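Local coordinates for small S protein (Podospora anserina, PDB 2WVO), which mediates heterokaryon incompatibility, triggering a lethal reaction when it meets the prion form [het-s] of an incompatible cell, at residues F113-M118 / A124-L129. Sequence-based numbering, arbitrary orientation.
Sequences FEDKDM and ALHRRL
His126 meets Asp115 and Met118 where the loop leading into helix 120-136 folds back on that helix, in the mainly helical HET-S globular domain, the HeLo domain. Near the start of 124-129, Leu125 has a branched hydrocarbon side chain that suits its buried place between helix 38-59, where it packs on Leu43, and helix 194-204, where it packs on Ser196, Ile199 and Leu200; Leu129, one turn on from Leu125, extends this apolar side of the helix against Leu200. His126 carries all of the contact with 113-118. With CG anti to the backbone N (chi1 177°), its ring reaches out from the helix to the loop. Imidazole suits this place because its two nitrogens can serve two carboxylates: ND1 is hydrogen-bonded to Asp46, while NE2 donates a weak, bent bond to OD2 of Asp115 at 3.4 Å. The short acidic side chain of Asp115, set on the 3-10 turn 115-117 with its CB directed toward the helix, brings this oxygen to the ring edge, near its plane, but the carboxylate itself is turned 78° from the ring. Two acidic neighbours would probably favour a protonated, positively charged imidazole. Unbranched and flexible, Met118 follows the turn directly; it bends at chi3 (-73°) and brings its thioether obliquely against the imidazole: SD is 4.5 Å from the ring centroid, and CE of Met118 comes within 3.5 Å of CD2 of His126.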
# COMPACT_ATOMS: atom_id res chain seq x y z
N PHE A 113 4.16 16.16 17.72
CA PHE A 113 3.33 17.32 17.98
C PHE A 113 2.06 16.95 18.75
O PHE A 113 1.49 15.87 18.55
CB PHE A 113 2.91 17.96 16.65
CG PHE A 113 4.01 18.69 15.93
CD1 PHE A 113 4.53 18.18 14.74
CD2 PHE A 113 4.49 19.91 16.41
CE1 PHE A 113 5.53 18.87 14.05
CE2 PHE A 113 5.50 20.61 15.73
CZ PHE A 113 6.02 20.09 14.55
N GLU A 114 1.64 17.85 19.63
CA GLU A 114 0.31 17.82 20.25
C GLU A 114 -0.57 18.87 19.56
O GLU A 114 -0.07 19.79 18.92
CB GLU A 114 0.38 18.15 21.74
CG GLU A 114 1.10 17.13 22.61
CD GLU A 114 1.40 17.68 23.99
OE1 GLU A 114 2.58 17.66 24.41
OE2 GLU A 114 0.46 18.15 24.66
N ASP A 115 -1.89 18.73 19.71
CA ASP A 115 -2.84 19.63 19.04
C ASP A 115 -2.61 21.11 19.35
O ASP A 115 -2.75 21.96 18.47
CB ASP A 115 -4.28 19.24 19.38
CG ASP A 115 -4.77 18.03 18.59
OD1 ASP A 115 -3.98 17.44 17.81
OD2 ASP A 115 -5.96 17.68 18.76
N LYS A 116 -2.25 21.40 20.59
CA LYS A 116 -1.97 22.76 21.03
C LYS A 116 -0.81 23.43 20.27
O LYS A 116 -0.71 24.66 20.27
CB LYS A 116 -1.72 22.81 22.54
CG LYS A 116 -0.61 21.88 23.03
CD LYS A 116 -0.45 21.95 24.53
CE LYS A 116 0.87 21.33 24.95
NZ LYS A 116 1.14 21.56 26.40
N ASP A 117 0.04 22.64 19.62
CA ASP A 117 1.21 23.15 18.88
C ASP A 117 0.85 23.88 17.58
O ASP A 117 1.65 24.68 17.08
CB ASP A 117 2.22 22.03 18.57
CG ASP A 117 2.81 21.39 19.83
OD1 ASP A 117 3.26 20.23 19.74
OD2 ASP A 117 2.84 22.02 20.90
N MET A 118 -0.33 23.59 17.03
CA MET A 118 -0.81 24.21 15.79
C MET A 118 -0.97 25.71 15.94
O MET A 118 -1.33 26.18 17.02
CB MET A 118 -2.15 23.60 15.37
CG MET A 118 -2.07 22.26 14.62
SD MET A 118 -3.68 21.55 14.16
CE MET A 118 -4.24 21.02 15.76
N ALA A 124 -8.01 26.00 14.80
CA ALA A 124 -9.46 26.24 14.73
C ALA A 124 -10.16 25.46 13.61
O ALA A 124 -11.27 24.96 13.80
CB ALA A 124 -9.75 27.74 14.60
N LEU A 125 -9.51 25.37 12.45
CA LEU A 125 -9.98 24.53 11.35
C LEU A 125 -10.00 23.06 11.75
O LEU A 125 -10.94 22.33 11.43
CB LEU A 125 -9.07 24.70 10.13
CG LEU A 125 -9.50 25.38 8.83
CD1 LEU A 125 -10.80 26.18 8.91
CD2 LEU A 125 -8.34 26.23 8.30
N HIS A 126 -8.93 22.63 12.43
CA HIS A 126 -8.80 21.26 12.94
C HIS A 126 -9.96 20.87 13.86
O HIS A 126 -10.52 19.78 13.74
CB HIS A 126 -7.46 21.08 13.66
CG HIS A 126 -7.28 19.73 14.28
ND1 HIS A 126 -7.11 18.59 13.53
CD2 HIS A 126 -7.25 19.34 15.57
CE1 HIS A 126 -6.98 17.55 14.33
NE2 HIS A 126 -7.06 17.98 15.58
N ARG A 127 -10.31 21.78 14.78
CA ARG A 127 -11.42 21.58 15.71
C ARG A 127 -12.74 21.46 14.93
O ARG A 127 -13.55 20.59 15.21
CB ARG A 127 -11.50 22.73 16.72
CG ARG A 127 -12.32 22.44 17.98
CD ARG A 127 -12.52 23.69 18.86
NE ARG A 127 -11.27 24.42 19.10
CZ ARG A 127 -10.33 24.07 19.97
NH1 ARG A 127 -10.46 22.98 20.72
NH2 ARG A 127 -9.23 24.82 20.09
N ARG A 128 -12.92 22.34 13.95
CA ARG A 128 -14.11 22.38 13.11
C ARG A 128 -14.28 21.12 12.25
O ARG A 128 -15.39 20.62 12.09
CB ARG A 128 -14.10 23.66 12.25
CG ARG A 128 -15.23 23.79 11.24
CD ARG A 128 -15.17 25.13 10.54
NE ARG A 128 -15.99 26.15 11.19
CZ ARG A 128 -15.54 27.03 12.09
NH1 ARG A 128 -14.26 27.01 12.46
NH2 ARG A 128 -16.37 27.91 12.63
N LEU A 129 -13.17 20.63 11.69
CA LEU A 129 -13.18 19.40 10.89
C LEU A 129 -13.41 18.13 11.74
O LEU A 129 -14.15 17.24 11.32
CB LEU A 129 -11.90 19.29 10.05
CG LEU A 129 -11.92 19.73 8.57
CD1 LEU A 129 -12.94 20.81 8.26
CD2 LEU A 129 -10.54 20.15 8.09